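Local structure of putative N-acetylmuramoyl-L-alanine amidase,autolysin cwp6 (Peptoclostridium difficile, 5J72) at residues 364-369 / 388-393. The protein probably hydrolyses the amide bond between N-acetylmuramic acid and L-alanine in peptidoglycan, and carries CWB2 modules that attach it to the cell wall. Residues are numbered along the deposited sequence; the frame is centred on the assembly and turned at random. Where two conformers were deposited one is given.
Sequences SAMLVA and KAPILI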
loop_
_atom_site.group_PDB
_atom_site.type_symbol
_atom_site.label_atom_id
_atom_site.label_comp_id
_atom_site.label_asym_id
_atom_site.label_seq_id
_atom_site.Cartn_x
_atom_site.Cartn_y
_atom_site.Cartn_z
ATOM N N SER A 364 -1.819 -11.276 6.560
ATOM C CA SER A 364 -0.895 -11.688 7.621
ATOM C C SER A 364 -0.240 -10.424 8.183
ATOM O O SER A 364 0.212 -10.416 9.319
ATOM C CB SER A 364 0.185 -12.587 7.034
ATOM O OG SER A 364 0.862 -11.839 6.029
ATOM N N ALA A 365 -0.158 -9.350 7.381
ATOM C CA ALA A 365 0.477 -8.129 7.875
ATOM C C ALA A 365 0.204 -6.965 6.959
ATOM O O ALA A 365 -0.327 -7.175 5.875
ATOM C CB ALA A 365 1.975 -8.309 7.939
ATOM N N MET A 366 0.577 -5.755 7.388
ATOM C CA MET A 366 0.470 -4.587 6.510
ATOM C C MET A 366 1.630 -3.800 6.815
ATOM O O MET A 366 1.860 -3.514 7.975
ATOM C CB MET A 366 -0.818 -3.742 6.768
ATOM C CG MET A 366 -0.885 -2.471 5.884
ATOM S SD MET A 366 -1.506 -2.920 4.267
ATOM C CE MET A 366 -3.290 -2.937 4.600
ATOM N N LEU A 367 2.442 -3.448 5.805
ATOM C CA LEU A 367 3.615 -2.620 6.079
ATOM C C LEU A 367 3.260 -1.202 5.685
ATOM O O LEU A 367 2.856 -0.986 4.543
ATOM C CB LEU A 367 4.868 -3.112 5.251
ATOM C CG LEU A 367 5.541 -4.436 5.784
ATOM C CD1 LEU A 367 4.691 -5.637 5.278
ATOM C CD2 LEU A 367 6.991 -4.595 5.287
ATOM N N VAL A 368 3.505 -0.215 6.570
ATOM C CA VAL A 368 3.047 1.151 6.266
ATOM C C VAL A 368 4.193 2.105 6.122
ATOM O O VAL A 368 4.944 2.293 7.065
ATOM C CB VAL A 368 2.124 1.643 7.431
ATOM C CG1 VAL A 368 1.674 3.110 7.147
ATOM C CG2 VAL A 368 0.920 0.721 7.548
ATOM N N ALA A 369 4.346 2.710 4.919
ATOM C CA ALA A 369 5.416 3.630 4.643
ATOM C C ALA A 369 4.838 5.020 4.254
ATOM O O ALA A 369 3.697 5.136 3.800
ATOM C CB ALA A 369 6.237 3.121 3.439
ATOM N N LYS A 388 4.745 -11.985 2.546
ATOM C CA LYS A 388 3.633 -12.124 1.604
ATOM C C LYS A 388 2.503 -11.150 2.045
ATOM O O LYS A 388 1.329 -11.561 2.187
ATOM C CB LYS A 388 3.171 -13.573 1.493
ATOM C CG LYS A 388 4.344 -14.504 1.030
ATOM C CD LYS A 388 3.763 -15.922 0.843
ATOM C CE LYS A 388 4.744 -17.006 0.380
ATOM N NZ LYS A 388 5.565 -16.537 -0.742
ATOM N N ALA A 389 2.883 -9.914 2.258
ATOM C CA ALA A 389 2.031 -8.832 2.768
ATOM C C ALA A 389 2.208 -7.560 1.924
ATOM O O ALA A 389 3.242 -7.347 1.308
ATOM C CB ALA A 389 2.398 -8.509 4.225
ATOM N N PRO A 390 1.190 -6.709 1.864
ATOM C CA PRO A 390 1.273 -5.471 1.079
ATOM C C PRO A 390 1.933 -4.326 1.781
ATOM O O PRO A 390 2.017 -4.267 3.015
ATOM C CB PRO A 390 -0.211 -5.112 0.818
ATOM C CG PRO A 390 -0.959 -5.757 2.087
ATOM C CD PRO A 390 -0.148 -6.978 2.468
ATOM N N ILE A 391 2.405 -3.370 0.967
ATOM C CA ILE A 391 2.880 -2.115 1.526
ATOM C C ILE A 391 1.755 -1.072 1.264
ATOM O O ILE A 391 1.281 -0.937 0.130
ATOM C CB ILE A 391 4.167 -1.663 0.806
ATOM C CG1 ILE A 391 5.326 -2.639 1.204
ATOM C CG2 ILE A 391 4.543 -0.198 1.204
ATOM C CD1 ILE A 391 6.625 -2.341 0.364
ATOM N N LEU A 392 1.351 -0.373 2.309
ATOM C CA LEU A 392 0.386 0.723 2.212
ATOM C C LEU A 392 1.161 1.996 2.310
ATOM O O LEU A 392 2.023 2.100 3.185
ATOM C CB LEU A 392 -0.572 0.616 3.400
ATOM C CG LEU A 392 -1.718 1.655 3.313
ATOM C CD1 LEU A 392 -2.967 1.012 3.826
ATOM C CD2 LEU A 392 -1.288 2.885 4.152
ATOM N N ILE A 393 0.904 2.993 1.414
ATOM C CA ILE A 393 1.609 4.247 1.565
ATOM C C ILE A 393 0.578 5.361 1.895
ATOM O O ILE A 393 -0.534 5.315 1.387
ATOM C CB ILE A 393 2.415 4.663 0.300
ATOM C CG1 ILE A 393 1.522 4.703 -0.963
ATOM C CG2 ILE A 393 3.583 3.608 0.100
ATOM C CD1 ILE A 393 2.289 5.305 -2.219
HETATM O O HOH W 1 -1.053 -10.676 3.699
HETATM O O HOH W 2 0.727 -13.646 3.882
#
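Strands 365-369 and 391-393 run parallel in one CWB2 module, paired from Leu-367 with Ile-391 to Ala-369 with Ile-393. Three nearly straight backbone hydrogen bonds join the segments. Leu-367 N donates to Pro-390 O at 2.9 Å, Leu-392 N to Leu-367 O at 2.8 Å, and Ala-369 N to Leu-392 O. The carbonyls of Leu-367 and Leu-392 also each receive a CA-H from across the pair, so both oxygens are held twice.

The tight part is the sulfur of Met-366. CG stands anti to the backbone N (chi1 177°). The chain then bends at chi2 and chi3, which brings SD back across to Pro-390 and Leu-392. SD lies 3.6 Å from Pro-390 CG, and the two side chains cross at about a right angle. It also meets Leu-392 CB at 3.8 Å, while the Met-366 methyl CE touches Leu-392 CD1. On the other face, CD1 of Leu-367 rests on Ala-389 CB at 3.8 Å. Ala-365 meets that methyl through its own CB, 3.7 Å from Ala-389 CB. Ala-365 O is buried against Pro-390 CD and has no hydrogen-bond partner.

The loose side is the start of both segments, where two waters bridge them. One water accepts from Ser-364 N and donates to Lys-388 O. A second water lies 2.8 Å from both Ser-364 OG and Lys-388 O. Lys-388 closes helix 375-387 in a Schellman motif, and its exposed side chain extends from the pair beside Glu-282.

The pair belongs to a beta-alpha-beta unit. Helix 375-387 links the strands and packs through Ala-384 on Leu-367 and Ile-391. Asn-350 bonds to the backbone of Ile-391 and Ile-393 on the far edge, and strand 411-418 pairs with Met-366 and Val-368 on the other.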